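Rev protein (Borrelia burgdorferi, PDB 5EQZ) is of unknown function, a largely helical protein of the Borrelia REV family, plasmid-encoded and probably a lipoprotein in its natural form. Local coordinates at residues A77-A82 and D135-F140; N84-I89 and K128-Q133. All coordinates share one frame; numbering follows the deposited sequence.

Contact 1. Residues A77-A82 and D135-F140; sequences AALKAA and DKVIKF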
loop_
_atom_site.group_PDB
_atom_site.type_symbol
_atom_site.label_atom_id
_atom_site.label_comp_id
_atom_site.label_asym_id
_atom_site.label_seq_id
_atom_site.Cartn_x
_atom_site.Cartn_y
_atom_site.Cartn_z
ATOM N N ALA A 77 4.182 -1.865 -6.651
ATOM C CA ALA A 77 4.525 -2.933 -7.589
ATOM C C ALA A 77 3.538 -4.088 -7.472
ATOM O O ALA A 77 3.129 -4.682 -8.486
ATOM C CB ALA A 77 5.952 -3.418 -7.344
ATOM N N ALA A 78 3.140 -4.416 -6.242
ATOM C CA ALA A 78 2.174 -5.486 -6.028
ATOM C C ALA A 78 0.840 -5.141 -6.672
ATOM O O ALA A 78 0.192 -6.010 -7.275
ATOM C CB ALA A 78 2.004 -5.748 -4.530
ATOM N N LEU A 79 0.423 -3.873 -6.576
ATOM C CA LEU A 79 -0.845 -3.463 -7.185
ATOM C C LEU A 79 -0.806 -3.615 -8.704
ATOM O O LEU A 79 -1.698 -4.232 -9.305
ATOM C CB LEU A 79 -1.169 -2.022 -6.792
ATOM C CG LEU A 79 -1.698 -1.816 -5.377
ATOM C CD1 LEU A 79 -1.539 -0.357 -4.929
ATOM C CD2 LEU A 79 -3.164 -2.249 -5.337
ATOM N N LYS A 80 0.233 -3.070 -9.343
ATOM C CA LYS A 80 0.351 -3.169 -10.796
ATOM C C LYS A 80 0.493 -4.622 -11.248
ATOM O O LYS A 80 -0.022 -5.001 -12.313
ATOM C CB LYS A 80 1.532 -2.321 -11.274
ATOM C CG LYS A 80 1.371 -0.843 -10.978
ATOM C CD LYS A 80 2.671 -0.056 -11.239
ATOM C CE LYS A 80 2.557 1.388 -10.762
ATOM N NZ LYS A 80 3.863 2.145 -10.796
ATOM N N ALA A 81 1.153 -5.459 -10.436
ATOM C CA ALA A 81 1.271 -6.880 -10.763
ATOM C C ALA A 81 -0.094 -7.569 -10.718
ATOM O O ALA A 81 -0.470 -8.307 -11.642
ATOM C CB ALA A 81 2.255 -7.546 -9.799
ATOM N N ALA A 82 -0.853 -7.335 -9.645
ATOM C CA ALA A 82 -2.198 -7.904 -9.562
ATOM C C ALA A 82 -3.074 -7.412 -10.713
ATOM O O ALA A 82 -3.850 -8.189 -11.297
ATOM C CB ALA A 82 -2.832 -7.558 -8.210
ATOM N N ASP A 135 -6.838 0.646 -9.652
ATOM C CA ASP A 135 -6.430 1.913 -10.245
ATOM C C ASP A 135 -6.634 3.068 -9.282
ATOM O O ASP A 135 -5.802 3.981 -9.217
ATOM C CB ASP A 135 -7.211 2.180 -11.532
ATOM C CG ASP A 135 -6.658 1.433 -12.722
ATOM O OD1 ASP A 135 -5.511 0.953 -12.631
ATOM O OD2 ASP A 135 -7.366 1.354 -13.759
ATOM N N LYS A 136 -7.754 3.068 -8.547
ATOM C CA LYS A 136 -7.989 4.154 -7.598
ATOM C C LYS A 136 -6.955 4.132 -6.472
ATOM O O LYS A 136 -6.490 5.196 -6.036
ATOM C CB LYS A 136 -9.415 4.082 -7.040
ATOM N N VAL A 137 -6.561 2.938 -6.007
ATOM C CA VAL A 137 -5.524 2.866 -4.975
ATOM C C VAL A 137 -4.193 3.366 -5.520
ATOM O O VAL A 137 -3.466 4.105 -4.839
ATOM C CB VAL A 137 -5.379 1.440 -4.409
ATOM C CG1 VAL A 137 -4.318 1.429 -3.300
ATOM C CG2 VAL A 137 -6.714 0.912 -3.880
ATOM N N ILE A 138 -3.835 2.962 -6.739
ATOM C CA ILE A 138 -2.584 3.439 -7.327
ATOM C C ILE A 138 -2.612 4.956 -7.461
ATOM O O ILE A 138 -1.643 5.647 -7.117
ATOM C CB ILE A 138 -2.335 2.756 -8.682
ATOM C CG1 ILE A 138 -2.041 1.272 -8.475
ATOM C CG2 ILE A 138 -1.207 3.455 -9.437
ATOM C CD1 ILE A 138 -2.022 0.461 -9.780
ATOM N N LYS A 139 -3.727 5.495 -7.960
ATOM C CA LYS A 139 -3.857 6.943 -8.100
ATOM C C LYS A 139 -3.760 7.639 -6.750
ATOM O O LYS A 139 -3.083 8.669 -6.616
ATOM C CB LYS A 139 -5.187 7.281 -8.780
ATOM C CG LYS A 139 -5.500 8.770 -8.839
ATOM C CD LYS A 139 -6.946 9.021 -9.246
ATOM C CE LYS A 139 -7.272 10.504 -9.191
ATOM N NZ LYS A 139 -6.295 11.307 -9.976
ATOM N N PHE A 140 -4.437 7.089 -5.744
ATOM C CA PHE A 140 -4.390 7.652 -4.400
ATOM C C PHE A 140 -2.959 7.689 -3.874
ATOM O O PHE A 140 -2.501 8.716 -3.362
ATOM C CB PHE A 140 -5.301 6.827 -3.490
ATOM C CG PHE A 140 -5.417 7.349 -2.087
ATOM C CD1 PHE A 140 -6.204 8.454 -1.810
ATOM C CD2 PHE A 140 -4.796 6.690 -1.035
ATOM C CE1 PHE A 140 -6.336 8.922 -0.518
ATOM C CE2 PHE A 140 -4.926 7.155 0.263
ATOM C CZ PHE A 140 -5.700 8.270 0.520
#
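L79 and I138 face each other where helices 55-88 and 122-142 pack antiparallel in this elongated helical bundle; the axes of 77-82 and 135-140 approach to 10.1 Å with 154° between their directions, and the CA atoms of L79 and I138 are 7.1 Å apart. Between the two segments all contacts are carbon to carbon, with no hydrogen bond. L79 supplies two touching points. Its CB lies 3.8 Å from CG1 of I138, the two side chains sliding past each other in opposite directions, while its CD1 branch meets CG1 of V137 at 3.7 Å, crossing that side chain at about a right angle. The buried L79 also packs against I134 and L141 of helix 122-142 and against V108 in a loop. On the exposed flank, the aliphatic part of K80 extends the apolar patch, and its NZ forms a long, weak ion pair with E142. Beside the packing, OD1 of D135 makes a salt bridge to NZ of K83, an ionic link between the two helices. I138 turns CG1 to the side of its backbone N (chi1 -68°), and from there the extended ethyl arm brings CD1 to 3.8 Å from CG of K80.

Contact 2. Residues N84-I89 and K128-Q133; sequences NTIENI and KNAVEQ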
loop_
_atom_site.group_PDB
_atom_site.type_symbol
_atom_site.label_atom_id
_atom_site.label_comp_id
_atom_site.label_asym_id
_atom_site.label_seq_id
_atom_site.Cartn_x
_atom_site.Cartn_y
_atom_site.Cartn_z
ATOM N N ASN A 84 -2.121 -6.394 -13.755
ATOM C CA ASN A 84 -1.700 -7.033 -14.994
ATOM C C ASN A 84 -2.216 -8.467 -15.072
ATOM O O ASN A 84 -2.815 -8.874 -16.078
ATOM C CB ASN A 84 -0.177 -6.987 -15.085
ATOM C CG ASN A 84 0.333 -7.584 -16.364
ATOM O OD1 ASN A 84 0.202 -6.986 -17.433
ATOM N ND2 ASN A 84 0.914 -8.775 -16.272
ATOM N N THR A 85 -1.991 -9.246 -14.012
ATOM C CA THR A 85 -2.474 -10.625 -13.964
ATOM C C THR A 85 -3.974 -10.707 -14.204
ATOM O O THR A 85 -4.433 -11.510 -15.021
ATOM C CB THR A 85 -2.130 -11.250 -12.613
ATOM O OG1 THR A 85 -0.704 -11.280 -12.464
ATOM C CG2 THR A 85 -2.684 -12.666 -12.530
ATOM N N ILE A 86 -4.758 -9.898 -13.487
ATOM C CA ILE A 86 -6.215 -9.960 -13.640
ATOM C C ILE A 86 -6.612 -9.635 -15.069
ATOM O O ILE A 86 -7.455 -10.316 -15.668
ATOM C CB ILE A 86 -6.900 -9.011 -12.639
ATOM C CG1 ILE A 86 -6.737 -9.526 -11.202
ATOM C CG2 ILE A 86 -8.357 -8.792 -13.002
ATOM C CD1 ILE A 86 -7.188 -8.526 -10.145
ATOM N N GLU A 87 -6.002 -8.598 -15.649
ATOM C CA GLU A 87 -6.328 -8.233 -17.027
ATOM C C GLU A 87 -6.029 -9.359 -18.001
ATOM O O GLU A 87 -6.767 -9.547 -18.977
ATOM C CB GLU A 87 -5.559 -6.980 -17.438
ATOM C CG GLU A 87 -6.074 -5.703 -16.822
ATOM C CD GLU A 87 -5.241 -4.511 -17.220
ATOM O OE1 GLU A 87 -4.063 -4.707 -17.597
ATOM O OE2 GLU A 87 -5.768 -3.381 -17.163
ATOM N N ASN A 88 -4.965 -10.120 -17.761
ATOM C CA ASN A 88 -4.521 -11.131 -18.712
ATOM C C ASN A 88 -5.185 -12.491 -18.536
ATOM O O ASN A 88 -4.904 -13.401 -19.324
ATOM C CB ASN A 88 -3.008 -11.297 -18.635
ATOM C CG ASN A 88 -2.268 -10.104 -19.192
ATOM O OD1 ASN A 88 -1.043 -10.062 -19.167
ATOM N ND2 ASN A 88 -3.003 -9.137 -19.715
ATOM N N ILE A 89 -6.039 -12.671 -17.529
ATOM C CA ILE A 89 -6.801 -13.912 -17.432
ATOM C C ILE A 89 -7.718 -14.025 -18.644
ATOM O O ILE A 89 -8.392 -13.062 -19.026
ATOM C CB ILE A 89 -7.586 -13.965 -16.113
ATOM C CG1 ILE A 89 -6.624 -14.049 -14.921
ATOM C CG2 ILE A 89 -8.559 -15.142 -16.127
ATOM C CD1 ILE A 89 -7.297 -13.894 -13.583
ATOM N N LYS A 128 -13.316 -6.123 -14.368
ATOM C CA LYS A 128 -13.467 -4.673 -14.469
ATOM C C LYS A 128 -13.524 -4.019 -13.092
ATOM O O LYS A 128 -12.871 -2.994 -12.857
ATOM C CB LYS A 128 -14.722 -4.331 -15.283
ATOM N N ASN A 129 -14.293 -4.600 -12.167
ATOM C CA ASN A 129 -14.391 -4.041 -10.825
ATOM C C ASN A 129 -13.024 -4.036 -10.145
ATOM O O ASN A 129 -12.598 -3.018 -9.588
ATOM C CB ASN A 129 -15.414 -4.837 -10.008
ATOM C CG ASN A 129 -15.642 -4.260 -8.615
ATOM O OD1 ASN A 129 -15.218 -3.146 -8.310
ATOM N ND2 ASN A 129 -16.304 -5.026 -7.762
ATOM N N ALA A 130 -12.313 -5.167 -10.207
ATOM C CA ALA A 130 -11.010 -5.276 -9.553
ATOM C C ALA A 130 -10.024 -4.255 -10.107
ATOM O O ALA A 130 -9.299 -3.603 -9.341
ATOM C CB ALA A 130 -10.466 -6.697 -9.718
ATOM N N VAL A 131 -9.991 -4.085 -11.433
ATOM C CA VAL A 131 -9.030 -3.154 -12.018
ATOM C C VAL A 131 -9.392 -1.716 -11.666
ATOM O O VAL A 131 -8.511 -0.881 -11.439
ATOM C CB VAL A 131 -8.931 -3.366 -13.538
ATOM C CG1 VAL A 131 -8.260 -2.169 -14.208
ATOM C CG2 VAL A 131 -8.156 -4.640 -13.837
ATOM N N GLU A 132 -10.691 -1.400 -11.607
ATOM C CA GLU A 132 -11.096 -0.038 -11.269
ATOM C C GLU A 132 -10.706 0.303 -9.835
ATOM O O GLU A 132 -10.232 1.417 -9.562
ATOM C CB GLU A 132 -12.602 0.143 -11.497
ATOM N N GLN A 133 -10.851 -0.656 -8.913
ATOM C CA GLN A 133 -10.438 -0.418 -7.532
ATOM C C GLN A 133 -8.923 -0.322 -7.404
ATOM O O GLN A 133 -8.409 0.541 -6.680
ATOM C CB GLN A 133 -10.972 -1.521 -6.626
ATOM C CG GLN A 133 -12.454 -1.471 -6.402
ATOM C CD GLN A 133 -12.850 -2.287 -5.195
ATOM O OE1 GLN A 133 -12.424 -1.999 -4.082
ATOM N NE2 GLN A 133 -13.634 -3.336 -5.410
#
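I86 and V131 mark the closest backbone approach of 84-89 and 128-133, their CA atoms 7.5 Å apart, near the C-terminal end of helix 55-88, where the antiparallel pairing with helix 122-142 continues along the bundle; 84-89 falls in a predicted coiled-coil region. The helical parts pass 9.8 Å apart axis to axis, at 157° between their directions. Apolar packing comes first. I86 carries it with two branches: its ethyl end, CD1, reaches CB of A130 at 3.8 Å, whereas its methyl CG2 lies 4.2 Å from CG2 of V131, a looser touch. With chi1 at -69°, CG1 of I86 stands beside the backbone N and CG2 beside the carbonyl carbon, which divides the two methyl ends between neighbouring residues of the partner helix. I86 is buried, also packing on S127 and I134 of helix 122-142 and on E104 of helix 95-107; A130 is backed by V112 in a loop.

The second kind of contact uses the aliphatic part of a charged side chain. E87, on the exposed flank, crosses V131 at about a right angle and sets its CG 3.8 Å from CG2 of V131. One carboxylate oxygen, OE2, comes to 4.1 Å from CG1 of V131, a loose van der Waals approach.

Polar bonds lie apart from this interface. NE2 of Q133 hydrogen-bonds to the backbone O of T111, tying helix 122-142 to a loop, and more weakly to OD1 of N129. The backbone O of E87 accepts a hydrogen bond from NZ of K92, just past helix 55-88.

Since no hydrogen bond or salt bridge joins the two segments, their direct association rests on methyl and methylene packing, with the glutamate adding carbon contacts at the solvent-exposed margin.

In the fold
Contacts 1 and 2 join the same two helices, 55-88 and 122-142, at successive places along one antiparallel pairing, their centres 10 Å apart. The centre of contact 1 is about 8 Å from that of the chain and the centre of contact 2 about 17 Å, toward the C-terminal end of helix 55-88. Each pairs buried aliphatic side chains with one exposed charged one, so neither is entirely core or surface: L79 is buried in contact 1, I86 and A130 in contact 2. I134 bridges them, touching both L79 and I86. The flanking charge changes sign, from lysine K80 to glutamate E87, and each packs through its CG. Helix 95-107 packs beside contact 2, whereas the V108 loop backs contact 1.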